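Local coordinates for protein fructosyl amine: oxygen oxidoreductase (Aspergillus fumigatus, PDB 3DJE) that oxidatively deglycates fructosyl amino acids with FAD as its cofactor, acting as a fructosamine oxidase of the MSOX/MTOX flavoenzyme family, at residues A[279-284]-A[308-313]; A[50-54]-A[266-270]; A[228-232]-A[403-409]. One frame throughout, in Å; residues are numbered along the deposited sequence.

In the fold
Interactions 1 and 2 are buried; interaction 3 is only partly so. Strand 274-289 carries one half of interaction 1 and follows a few residues after 266-270 of interaction 2, while Arg232 of interaction 3 opens strand 232-242, its antiparallel neighbour. Chemistry follows place: a salt-bridge network ties strand to helix in interaction 1; interaction 2, beside the flavin, rests on a Phe266-Asn52 CH-pi contact and two bridging waters; arginines reaching for backbone carbonyls join two loops in interaction 3. Interactions 1 and 3 touch, Pro282 CB lying 3.9 Å from Thr408 CG2, whereas interactions 2 and 3 sit on opposite sides of the chain's centre, centres about 30 Å apart.

Interaction 1 of 3, residues A[279-284]-A[308-313]; sequences DEHPGY and EAETRV. With FSA (1-S-(carboxymethyl)-1-thio-beta-D-fructopyranose), chain D.
Arg312 is the hub of this contact: its NE donates to Asp279 OD2 at 2.7 Å and its NH2 reaches the same oxygen at 3.0 Å, a salt bridge in which one carboxylate oxygen serves two nitrogens. The motif is a helix packed on a sheet, with helix 307-320 supplying 308-313 and the irregular part of strand 274-289 supplying 279-284. The network grows through Tyr284, whose OH accepts from Arg312 NH2 at 2.9 Å and donates to Glu308 OE2 at 2.7 Å. One helical turn apart, Glu308 and Arg312 also pair directly, OE1 to NH1 at 3.4 Å. Asp279 (chi1 p) turns its carboxylate to the helix and gives OD1 to Thr237, while Arg312 (m, t, m) reaches out to Asp279, and CG of His281 lies over one face of its guanidinium.

The backbones come closest at Asp279 and Val313, CA to CA 5.1 Å. His281 is extended (phi/psi -169/165); then Pro282 (-71/1) and Gly283 (106/160) bend the chain, and Gly283 N donates to His281 ND1 at 3.0 Å. The aliphatic side chains of Ala309 and Val313 close over the carboxylate: Ala309 CB is 3.6 Å from Asp279 OD2 and Val313 CG2 3.7 Å from Asp279 OD1. Met419 packs against His281, Tyr284, Glu308 and Arg312. Glu280 points its CB away from the helix and serves the ligand pocket instead. Its carboxylate grips two sugar hydroxyls of FSA, O3 donating to OE1 at 2.5 Å and O4 to OE2 at 2.7 Å.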
loop_
_atom_site.group_PDB
_atom_site.type_symbol
_atom_site.label_atom_id
_atom_site.label_comp_id
_atom_site.label_asym_id
_atom_site.label_seq_id
_atom_site.Cartn_x
_atom_site.Cartn_y
_atom_site.Cartn_z
ATOM N N ASP A 279 13.129 4.424 -3.714
ATOM C CA ASP A 279 13.309 5.291 -4.882
ATOM C C ASP A 279 11.955 5.525 -5.541
ATOM O O ASP A 279 11.274 4.572 -5.896
ATOM C CB ASP A 279 14.301 4.678 -5.881
ATOM C CG ASP A 279 13.899 3.270 -6.365
ATOM O OD1 ASP A 279 13.634 2.373 -5.521
ATOM O OD2 ASP A 279 13.868 3.054 -7.603
ATOM N N GLU A 280 11.561 6.784 -5.712
ATOM C CA GLU A 280 10.270 7.068 -6.333
ATOM C C GLU A 280 10.324 6.991 -7.865
ATOM O O GLU A 280 11.296 7.399 -8.500
ATOM C CB GLU A 280 9.702 8.416 -5.840
ATOM C CG GLU A 280 8.293 8.788 -6.350
ATOM C CD GLU A 280 7.155 7.832 -5.926
ATOM O OE1 GLU A 280 7.360 6.979 -5.030
ATOM O OE2 GLU A 280 6.050 7.936 -6.507
ATOM N N HIS A 281 9.263 6.432 -8.428
ATOM C CA HIS A 281 9.100 6.253 -9.873
ATOM C C HIS A 281 7.664 5.829 -10.140
ATOM O O HIS A 281 6.934 5.501 -9.189
ATOM C CB HIS A 281 10.104 5.228 -10.419
ATOM C CG HIS A 281 10.056 3.897 -9.731
ATOM N ND1 HIS A 281 9.039 2.988 -9.933
ATOM C CD2 HIS A 281 10.899 3.326 -8.838
ATOM C CE1 HIS A 281 9.263 1.911 -9.204
ATOM N NE2 HIS A 281 10.391 2.082 -8.540
ATOM N N PRO A 282 7.209 5.904 -11.411
ATOM C CA PRO A 282 5.832 5.535 -11.741
ATOM C C PRO A 282 5.459 4.035 -11.686
ATOM O O PRO A 282 4.305 3.705 -11.951
ATOM C CB PRO A 282 5.640 6.098 -13.160
ATOM C CG PRO A 282 6.784 7.075 -13.342
ATOM C CD PRO A 282 7.904 6.468 -12.591
ATOM N N GLY A 283 6.407 3.173 -11.328
ATOM C CA GLY A 283 6.116 1.758 -11.094
ATOM C C GLY A 283 6.595 0.821 -12.183
ATOM O O GLY A 283 6.865 1.256 -13.315
ATOM N N TYR A 284 6.733 -0.458 -11.821
ATOM C CA TYR A 284 7.002 -1.552 -12.773
ATOM C C TYR A 284 5.747 -2.393 -12.964
ATOM O O TYR A 284 5.120 -2.820 -11.988
ATOM C CB TYR A 284 8.080 -2.488 -12.240
ATOM C CG TYR A 284 9.465 -1.924 -12.181
ATOM C CD1 TYR A 284 10.329 -2.059 -13.264
ATOM C CD2 TYR A 284 9.937 -1.291 -11.028
ATOM C CE1 TYR A 284 11.611 -1.545 -13.215
ATOM C CE2 TYR A 284 11.227 -0.781 -10.957
ATOM C CZ TYR A 284 12.060 -0.904 -12.065
ATOM O OH TYR A 284 13.338 -0.407 -12.011
ATOM N N GLU A 308 18.990 -0.900 -11.658
ATOM C CA GLU A 308 18.664 0.494 -11.957
ATOM C C GLU A 308 17.983 1.165 -10.754
ATOM O O GLU A 308 18.208 2.357 -10.491
ATOM C CB GLU A 308 17.821 0.616 -13.228
ATOM C CG GLU A 308 16.482 -0.098 -13.172
ATOM C CD GLU A 308 15.517 0.354 -14.249
ATOM O OE1 GLU A 308 15.753 1.426 -14.874
ATOM O OE2 GLU A 308 14.519 -0.367 -14.463
ATOM N N ALA A 309 17.187 0.381 -10.017
ATOM C CA ALA A 309 16.537 0.869 -8.790
ATOM C C ALA A 309 17.550 1.146 -7.688
ATOM O O ALA A 309 17.475 2.175 -7.013
ATOM C CB ALA A 309 15.451 -0.109 -8.315
ATOM N N GLU A 310 18.511 0.241 -7.512
ATOM C CA GLU A 310 19.637 0.505 -6.625
ATOM C C GLU A 310 20.338 1.824 -6.969
ATOM O O GLU A 310 20.659 2.604 -6.078
ATOM C CB GLU A 310 20.655 -0.628 -6.662
ATOM C CG GLU A 310 21.941 -0.297 -5.917
ATOM C CD GLU A 310 22.889 -1.485 -5.807
ATOM O OE1 GLU A 310 22.821 -2.387 -6.670
ATOM O OE2 GLU A 310 23.708 -1.514 -4.863
ATOM N N THR A 311 20.591 2.060 -8.255
ATOM C CA THR A 311 21.246 3.305 -8.684
ATOM C C THR A 311 20.425 4.532 -8.267
ATOM O O THR A 311 20.974 5.515 -7.763
ATOM C CB THR A 311 21.508 3.280 -10.208
ATOM O OG1 THR A 311 22.328 2.146 -10.492
ATOM C CG2 THR A 311 22.226 4.541 -10.677
ATOM N N ARG A 312 19.104 4.449 -8.427
ATOM C CA ARG A 312 18.225 5.547 -8.031
ATOM C C ARG A 312 18.222 5.764 -6.520
ATOM O O ARG A 312 18.219 6.901 -6.067
ATOM C CB ARG A 312 16.800 5.334 -8.538
ATOM C CG ARG A 312 16.667 5.365 -10.052
ATOM C CD ARG A 312 15.206 5.329 -10.466
ATOM N NE ARG A 312 14.547 4.077 -10.060
ATOM C CZ ARG A 312 14.308 3.046 -10.867
ATOM N NH1 ARG A 312 14.660 3.076 -12.151
ATOM N NH2 ARG A 312 13.711 1.971 -10.386
ATOM N N VAL A 313 18.247 4.670 -5.752
ATOM C CA VAL A 313 18.321 4.752 -4.288
ATOM C C VAL A 313 19.589 5.472 -3.837
ATOM O O VAL A 313 19.529 6.367 -2.996
ATOM C CB VAL A 313 18.269 3.343 -3.634
ATOM C CG1 VAL A 313 18.674 3.386 -2.163
ATOM C CG2 VAL A 313 16.890 2.727 -3.798
HETATM O OAB FSA D . 0.288 7.199 0.560
HETATM C CAL FSA D . 1.361 7.733 0.916
HETATM O OAA FSA D . 1.387 8.751 1.655
HETATM C CAH FSA D . 2.694 7.187 0.446
HETATM S SAK FSA D . 2.514 5.876 -0.721
HETATM C C1 FSA D . 4.249 5.664 -1.009
HETATM C C2 FSA D . 4.503 4.966 -2.353
HETATM O O2 FSA D . 5.821 4.395 -2.359
HETATM C C3 FSA D . 4.376 5.951 -3.520
HETATM O O3 FSA D . 5.414 6.940 -3.446
HETATM C C4 FSA D . 4.379 5.239 -4.876
HETATM O O4 FSA D . 4.066 6.182 -5.915
HETATM C C5 FSA D . 3.350 4.104 -4.927
HETATM O O5 FSA D . 2.016 4.620 -4.942
HETATM C C6 FSA D . 3.555 3.182 -3.734
HETATM O O6 FSA D . 3.491 3.947 -2.517
#

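Interaction 2 of 3, residues A[50-54]-A[266-270]; sequences DVNKV and FEPDE. With FAD (flavin-adenine dinucleotide), chain C.
The Phe266 ring packs against the segment that binds the flavin's pyrimidine edge, where loop 50-52 enters strand 53-55. With chi1 m, it meets Asn52 over one face: CB lies 3.9 Å from the ring centroid, a CH-pi contact, and OD1 is 3.2 Å from CD2. Phe266 CZ also meets Val54 CG2 at 3.7 Å. Glu267 O receives hydrogen bonds from two waters at 2.8 Å, and Asn52 ND2 donates to them at 2.7 Å and, weakly, 3.3 Å. Asp269 brings OD2 to 3.8 Å from Val51 CG1; its OD1 accepts from Glu274 N and Arg272 N.

CA atoms are 6.9 Å apart at Val51-Asp269 and 7.5 Å at Asn52-Phe266; end-to-end directions, CA 51 to 54 against CA 266 to 269, differ by 153°. Val54 N donates to FAD O4 at 2.7 Å, Val54 O accepts from FAD N3 at 3.0 Å, and Val54 touches FSA, so the contact backs the pocket wall. The loop links strands 263-265 and 274-289; Val256 of strand 256-259 touches Phe266 and Val54.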
loop_
_atom_site.group_PDB
_atom_site.type_symbol
_atom_site.label_atom_id
_atom_site.label_comp_id
_atom_site.label_asym_id
_atom_site.label_seq_id
_atom_site.Cartn_x
_atom_site.Cartn_y
_atom_site.Cartn_z
ATOM N N ASP A 50 5.765 -4.444 5.908
ATOM C CA ASP A 50 6.840 -3.466 5.765
ATOM C C ASP A 50 7.083 -2.894 7.156
ATOM O O ASP A 50 6.148 -2.799 7.969
ATOM C CB ASP A 50 6.302 -2.369 4.827
ATOM C CG ASP A 50 7.370 -1.477 4.212
ATOM O OD1 ASP A 50 8.462 -1.306 4.789
ATOM O OD2 ASP A 50 7.067 -0.892 3.133
ATOM N N VAL A 51 8.322 -2.496 7.441
ATOM C CA VAL A 51 8.624 -1.908 8.770
ATOM C C VAL A 51 8.087 -0.478 8.970
ATOM O O VAL A 51 7.979 0.013 10.104
ATOM C CB VAL A 51 10.152 -2.027 9.145
ATOM C CG1 VAL A 51 10.560 -3.491 9.247
ATOM C CG2 VAL A 51 11.047 -1.256 8.158
ATOM N N ASN A 52 7.704 0.168 7.882
ATOM C CA ASN A 52 7.070 1.471 7.993
ATOM C C ASN A 52 6.338 1.861 6.742
ATOM O O ASN A 52 6.722 1.493 5.624
ATOM C CB ASN A 52 8.069 2.565 8.376
ATOM C CG ASN A 52 9.412 2.389 7.688
ATOM O OD1 ASN A 52 9.479 2.070 6.497
ATOM N ND2 ASN A 52 10.488 2.584 8.443
ATOM N N LYS A 53 5.269 2.605 6.969
ATOM C CA LYS A 53 4.483 3.230 5.904
ATOM C C LYS A 53 4.156 4.655 6.325
ATOM O O LYS A 53 3.998 4.948 7.523
ATOM C CB LYS A 53 3.170 2.471 5.643
ATOM C CG LYS A 53 3.323 1.029 5.128
ATOM C CD LYS A 53 3.815 0.943 3.691
ATOM C CE LYS A 53 3.599 -0.477 3.201
ATOM N NZ LYS A 53 4.267 -0.787 1.903
ATOM N N VAL A 54 4.014 5.535 5.339
ATOM C CA VAL A 54 3.642 6.920 5.626
ATOM C C VAL A 54 2.147 6.997 5.962
ATOM O O VAL A 54 1.310 6.419 5.257
ATOM C CB VAL A 54 3.914 7.847 4.422
ATOM C CG1 VAL A 54 3.632 9.295 4.811
ATOM C CG2 VAL A 54 5.345 7.730 3.957
ATOM N N PHE A 266 12.779 6.810 6.265
ATOM C CA PHE A 266 12.230 6.914 7.613
ATOM C C PHE A 266 13.340 6.792 8.652
ATOM O O PHE A 266 14.426 6.290 8.353
ATOM C CB PHE A 266 11.289 5.734 7.864
ATOM C CG PHE A 266 10.134 5.637 6.900
ATOM C CD1 PHE A 266 8.876 6.104 7.263
ATOM C CD2 PHE A 266 10.298 5.056 5.638
ATOM C CE1 PHE A 266 7.787 6.013 6.366
ATOM C CE2 PHE A 266 9.223 4.958 4.748
ATOM C CZ PHE A 266 7.962 5.432 5.123
ATOM N N GLU A 267 13.046 7.202 9.886
ATOM C CA GLU A 267 13.922 6.866 11.004
ATOM C C GLU A 267 14.157 5.349 11.084
ATOM O O GLU A 267 13.292 4.548 10.671
ATOM C CB GLU A 267 13.369 7.404 12.331
ATOM C CG GLU A 267 12.129 6.672 12.826
ATOM C CD GLU A 267 11.697 7.168 14.177
ATOM O OE1 GLU A 267 12.514 7.096 15.122
ATOM O OE2 GLU A 267 10.547 7.634 14.302
ATOM N N PRO A 268 15.323 4.938 11.605
ATOM C CA PRO A 268 15.629 3.500 11.672
ATOM C C PRO A 268 14.649 2.699 12.530
ATOM O O PRO A 268 14.152 3.205 13.543
ATOM C CB PRO A 268 17.033 3.457 12.297
ATOM C CG PRO A 268 17.230 4.788 12.924
ATOM C CD PRO A 268 16.451 5.761 12.083
ATOM N N ASP A 269 14.370 1.466 12.118
ATOM C CA ASP A 269 13.490 0.614 12.926
ATOM C C ASP A 269 14.190 0.223 14.228
ATOM O O ASP A 269 15.422 0.328 14.348
ATOM C CB ASP A 269 12.942 -0.598 12.128
ATOM C CG ASP A 269 13.880 -1.819 12.091
ATOM O OD1 ASP A 269 15.111 -1.710 12.262
ATOM O OD2 ASP A 269 13.356 -2.925 11.823
ATOM N N GLU A 270 13.408 -0.179 15.223
ATOM C CA GLU A 270 13.992 -0.523 16.513
ATOM C C GLU A 270 14.698 -1.862 16.480
ATOM O O GLU A 270 15.794 -1.998 17.038
ATOM C CB GLU A 270 12.924 -0.519 17.614
ATOM C CG GLU A 270 12.451 0.864 18.022
ATOM C CD GLU A 270 13.555 1.728 18.648
ATOM O OE1 GLU A 270 14.498 1.178 19.264
ATOM O OE2 GLU A 270 13.474 2.967 18.517
HETATM P PA FAD C . -1.920 -6.738 0.148
HETATM O O1A FAD C . -1.717 -6.211 1.502
HETATM O O2A FAD C . -0.734 -6.867 -0.754
HETATM O O5B FAD C . -2.641 -8.129 0.366
HETATM C C5B FAD C . -2.917 -9.038 -0.702
HETATM C C4B FAD C . -3.015 -10.436 -0.078
HETATM O O4B FAD C . -3.518 -11.252 -1.152
HETATM C C3B FAD C . -1.585 -10.929 0.240
HETATM O O3B FAD C . -1.438 -11.229 1.638
HETATM C C2B FAD C . -1.484 -12.191 -0.632
HETATM O O2B FAD C . -0.766 -13.275 0.036
HETATM C C1B FAD C . -2.978 -12.515 -0.911
HETATM N N9A FAD C . -3.034 -13.495 -2.039
HETATM C C8A FAD C . -2.294 -13.524 -3.167
HETATM N N7A FAD C . -2.632 -14.617 -3.883
HETATM C C5A FAD C . -3.583 -15.272 -3.203
HETATM C C6A FAD C . -4.296 -16.455 -3.427
HETATM N N6A FAD C . -4.057 -17.193 -4.537
HETATM N N1A FAD C . -5.209 -16.845 -2.516
HETATM C C2A FAD C . -5.443 -16.127 -1.411
HETATM N N3A FAD C . -4.776 -14.994 -1.163
HETATM C C4A FAD C . -3.847 -14.556 -2.045
HETATM N N1 FAD C . 0.390 2.932 1.445
HETATM C C2 FAD C . 0.270 3.928 2.412
HETATM O O2 FAD C . -0.824 4.237 2.887
HETATM N N3 FAD C . 1.420 4.591 2.842
HETATM C C4 FAD C . 2.676 4.294 2.324
HETATM O O4 FAD C . 3.674 4.901 2.733
HETATM C C4X FAD C . 2.780 3.302 1.338
HETATM N N5 FAD C . 4.020 2.989 0.785
HETATM C C5X FAD C . 4.135 1.888 -0.059
HETATM C C6 FAD C . 5.407 1.465 -0.431
HETATM C C7 FAD C . 5.563 0.342 -1.234
HETATM C C7M FAD C . 6.989 -0.063 -1.632
HETATM C C8 FAD C . 4.447 -0.383 -1.649
HETATM C C8M FAD C . 4.629 -1.677 -2.477
HETATM C C9 FAD C . 3.168 0.038 -1.255
HETATM C C9A FAD C . 3.006 1.170 -0.447
HETATM N N10 FAD C . 1.734 1.625 -0.047
HETATM C C10 FAD C . 1.634 2.632 0.912
HETATM C "C1'" FAD C . 0.515 1.035 -0.617
HETATM C "C2'" FAD C . -0.026 -0.048 0.317
HETATM O "O2'" FAD C . 1.065 -0.849 0.822
HETATM C "C3'" FAD C . -1.020 -0.918 -0.446
HETATM O "O3'" FAD C . -1.936 -0.068 -1.167
HETATM C "C4'" FAD C . -1.849 -1.806 0.488
HETATM O "O4'" FAD C . -1.035 -2.451 1.467
HETATM C "C5'" FAD C . -2.563 -2.873 -0.351
HETATM O "O5'" FAD C . -3.392 -3.681 0.501
HETATM P P FAD C . -4.195 -4.928 -0.108
HETATM O O1P FAD C . -4.997 -4.463 -1.279
HETATM O O2P FAD C . -4.854 -5.578 1.042
HETATM O O3P FAD C . -3.056 -5.923 -0.653
HETATM O O HOH W 1 13.197 2.688 8.561
HETATM O O HOH W 2 11.170 3.104 11.664
#

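Interaction 3 of 3, residues A[228-232]-A[403-409]; sequences KNQLR and RNWRDTL
Two arginines reach across in opposite senses, each to main-chain oxygen. Arg232, its chi1 and chi2 both t before chi3 turns to p, donates through NH1 to Trp405 O and Asp407 O, both at 2.8 Å. Its NH2 sits 3.5 Å from Leu409 CD1, which lies over the guanidinium face, and is salt-bridged to Asp339; water 4 joins NH2 (2.9 Å) to Thr408 O (2.7 Å, weak). Arg403 is extended, chi1 to chi3 all t, so that NH1 donates to Asn229 O at 2.9 Å, while NH2 bonds Asp339 O and stands 3.6 Å from Arg232 CB. This ties the loop entering strand 232-242 to the loop between helix 397-400 and strand 419-420, CA atoms 7.1 Å apart at Asn229-Arg403 and 7.2 Å at Arg232-Trp405. The carbonyls around Arg232 are held by a type I beta turn, Asn404 to Asp407, closed by Asp407 N to Asn404 O at 3.2 Å. Two Asx turns accompany it, Asn404 OD1 accepting from Arg406 N and Asp407 OD1 from Leu409 N, each at 2.9 Å. Trp405 (chi1 m, chi2 116°) turns its indole edge to 228-232, CZ3 3.7 Å from Arg232 CB and CZ2 3.4 Å from Asn229 OD1.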
loop_
_atom_site.group_PDB
_atom_site.type_symbol
_atom_site.label_atom_id
_atom_site.label_comp_id
_atom_site.label_asym_id
_atom_site.label_seq_id
_atom_site.Cartn_x
_atom_site.Cartn_y
_atom_site.Cartn_z
ATOM N N LYS A 228 -12.516 -6.207 -16.139
ATOM C CA LYS A 228 -12.765 -5.280 -17.249
ATOM C C LYS A 228 -11.721 -4.139 -17.311
ATOM O O LYS A 228 -12.073 -2.964 -17.458
ATOM C CB LYS A 228 -14.190 -4.708 -17.156
ATOM C CG LYS A 228 -15.296 -5.744 -16.932
ATOM C CD LYS A 228 -15.410 -6.703 -18.103
ATOM C CE LYS A 228 -16.550 -7.683 -17.903
ATOM N NZ LYS A 228 -16.506 -8.772 -18.914
ATOM N N ASN A 229 -10.449 -4.505 -17.162
ATOM C CA ASN A 229 -9.311 -3.585 -17.227
ATOM C C ASN A 229 -9.258 -2.568 -16.092
ATOM O O ASN A 229 -8.492 -1.615 -16.160
ATOM C CB ASN A 229 -9.211 -2.889 -18.601
ATOM C CG ASN A 229 -9.063 -3.885 -19.745
ATOM O OD1 ASN A 229 -8.308 -4.862 -19.644
ATOM N ND2 ASN A 229 -9.799 -3.656 -20.824
ATOM N N GLN A 230 -10.041 -2.785 -15.037
ATOM C CA GLN A 230 -10.036 -1.819 -13.920
ATOM C C GLN A 230 -8.767 -1.837 -13.068
ATOM O O GLN A 230 -8.469 -0.838 -12.403
ATOM C CB GLN A 230 -11.248 -2.004 -13.016
ATOM C CG GLN A 230 -12.557 -1.512 -13.600
ATOM C CD GLN A 230 -13.714 -1.869 -12.707
ATOM O OE1 GLN A 230 -14.091 -1.097 -11.824
ATOM N NE2 GLN A 230 -14.274 -3.060 -12.910
ATOM N N LEU A 231 -8.026 -2.946 -13.073
ATOM C CA LEU A 231 -6.832 -3.037 -12.208
ATOM C C LEU A 231 -5.534 -3.183 -12.996
ATOM O O LEU A 231 -5.460 -4.010 -13.899
ATOM C CB LEU A 231 -6.960 -4.196 -11.206
ATOM C CG LEU A 231 -8.152 -4.215 -10.232
ATOM C CD1 LEU A 231 -8.119 -5.504 -9.405
ATOM C CD2 LEU A 231 -8.111 -2.996 -9.324
ATOM N N ARG A 232 -4.514 -2.404 -12.642
ATOM C CA ARG A 232 -3.173 -2.586 -13.196
ATOM C C ARG A 232 -2.223 -2.970 -12.063
ATOM O O ARG A 232 -1.763 -2.090 -11.315
ATOM C CB ARG A 232 -2.657 -1.305 -13.878
ATOM C CG ARG A 232 -1.284 -1.506 -14.543
ATOM C CD ARG A 232 -0.673 -0.173 -15.015
ATOM N NE ARG A 232 -0.305 0.686 -13.886
ATOM C CZ ARG A 232 0.091 1.952 -14.003
ATOM N NH1 ARG A 232 0.145 2.525 -15.208
ATOM N NH2 ARG A 232 0.406 2.666 -12.916
ATOM N N ARG A 403 -8.100 1.835 -21.943
ATOM C CA ARG A 403 -7.106 2.069 -20.900
ATOM C C ARG A 403 -5.664 2.173 -21.383
ATOM O O ARG A 403 -5.157 1.303 -22.100
ATOM C CB ARG A 403 -7.216 1.055 -19.765
ATOM C CG ARG A 403 -6.261 1.388 -18.648
ATOM C CD ARG A 403 -6.704 0.877 -17.308
ATOM N NE ARG A 403 -5.785 1.375 -16.288
ATOM C CZ ARG A 403 -5.780 0.965 -15.028
ATOM N NH1 ARG A 403 -6.658 0.052 -14.629
ATOM N NH2 ARG A 403 -4.903 1.481 -14.169
ATOM N N ASN A 404 -5.005 3.244 -20.951
ATOM C CA ASN A 404 -3.580 3.416 -21.169
ATOM C C ASN A 404 -2.798 2.815 -20.008
ATOM O O ASN A 404 -2.701 3.430 -18.935
ATOM C CB ASN A 404 -3.247 4.900 -21.319
ATOM C CG ASN A 404 -1.758 5.160 -21.459
ATOM O OD1 ASN A 404 -0.959 4.242 -21.682
ATOM N ND2 ASN A 404 -1.375 6.422 -21.321
ATOM N N TRP A 405 -2.242 1.624 -20.232
ATOM C CA TRP A 405 -1.475 0.908 -19.212
ATOM C C TRP A 405 -0.183 1.621 -18.829
ATOM O O TRP A 405 0.390 1.340 -17.775
ATOM C CB TRP A 405 -1.145 -0.528 -19.654
ATOM C CG TRP A 405 -2.334 -1.412 -19.898
ATOM C CD1 TRP A 405 -2.699 -1.974 -21.087
ATOM C CD2 TRP A 405 -3.315 -1.843 -18.935
ATOM N NE1 TRP A 405 -3.838 -2.730 -20.928
ATOM C CE2 TRP A 405 -4.240 -2.662 -19.620
ATOM C CE3 TRP A 405 -3.500 -1.616 -17.562
ATOM C CZ2 TRP A 405 -5.335 -3.263 -18.980
ATOM C CZ3 TRP A 405 -4.589 -2.206 -16.926
ATOM C CH2 TRP A 405 -5.494 -3.021 -17.636
ATOM N N ARG A 406 0.286 2.522 -19.692
ATOM C CA ARG A 406 1.532 3.240 -19.458
ATOM C C ARG A 406 1.308 4.624 -18.818
ATOM O O ARG A 406 2.252 5.400 -18.673
ATOM C CB ARG A 406 2.363 3.333 -20.758
ATOM C CG ARG A 406 2.848 1.970 -21.325
ATOM C CD ARG A 406 3.879 1.299 -20.409
ATOM N NE ARG A 406 3.935 -0.153 -20.573
ATOM C CZ ARG A 406 4.380 -0.998 -19.642
ATOM N NH1 ARG A 406 4.815 -0.540 -18.476
ATOM N NH2 ARG A 406 4.397 -2.306 -19.878
ATOM N N ASP A 407 0.064 4.912 -18.424
ATOM C CA ASP A 407 -0.292 6.146 -17.700
ATOM C C ASP A 407 0.498 6.224 -16.392
ATOM O O ASP A 407 0.431 5.312 -15.554
ATOM C CB ASP A 407 -1.803 6.183 -17.408
ATOM C CG ASP A 407 -2.315 7.560 -16.962
ATOM O OD1 ASP A 407 -1.537 8.420 -16.486
ATOM O OD2 ASP A 407 -3.546 7.780 -17.068
ATOM N N THR A 408 1.230 7.320 -16.209
ATOM C CA THR A 408 2.039 7.488 -14.997
ATOM C C THR A 408 1.195 7.808 -13.755
ATOM O O THR A 408 1.700 7.765 -12.626
ATOM C CB THR A 408 3.129 8.567 -15.186
ATOM O OG1 THR A 408 2.522 9.778 -15.656
ATOM C CG2 THR A 408 4.184 8.093 -16.183
ATOM N N LEU A 409 -0.075 8.151 -13.975
ATOM C CA LEU A 409 -1.062 8.357 -12.890
ATOM C C LEU A 409 -0.596 9.306 -11.782
ATOM O O LEU A 409 -0.778 9.026 -10.590
ATOM C CB LEU A 409 -1.497 7.012 -12.288
ATOM C CG LEU A 409 -2.273 6.103 -13.243
ATOM C CD1 LEU A 409 -2.456 4.710 -12.648
ATOM C CD2 LEU A 409 -3.597 6.699 -13.617
HETATM O O HOH W 3 -9.626 -0.897 -21.654
HETATM O O HOH W 4 1.924 5.071 -12.202
#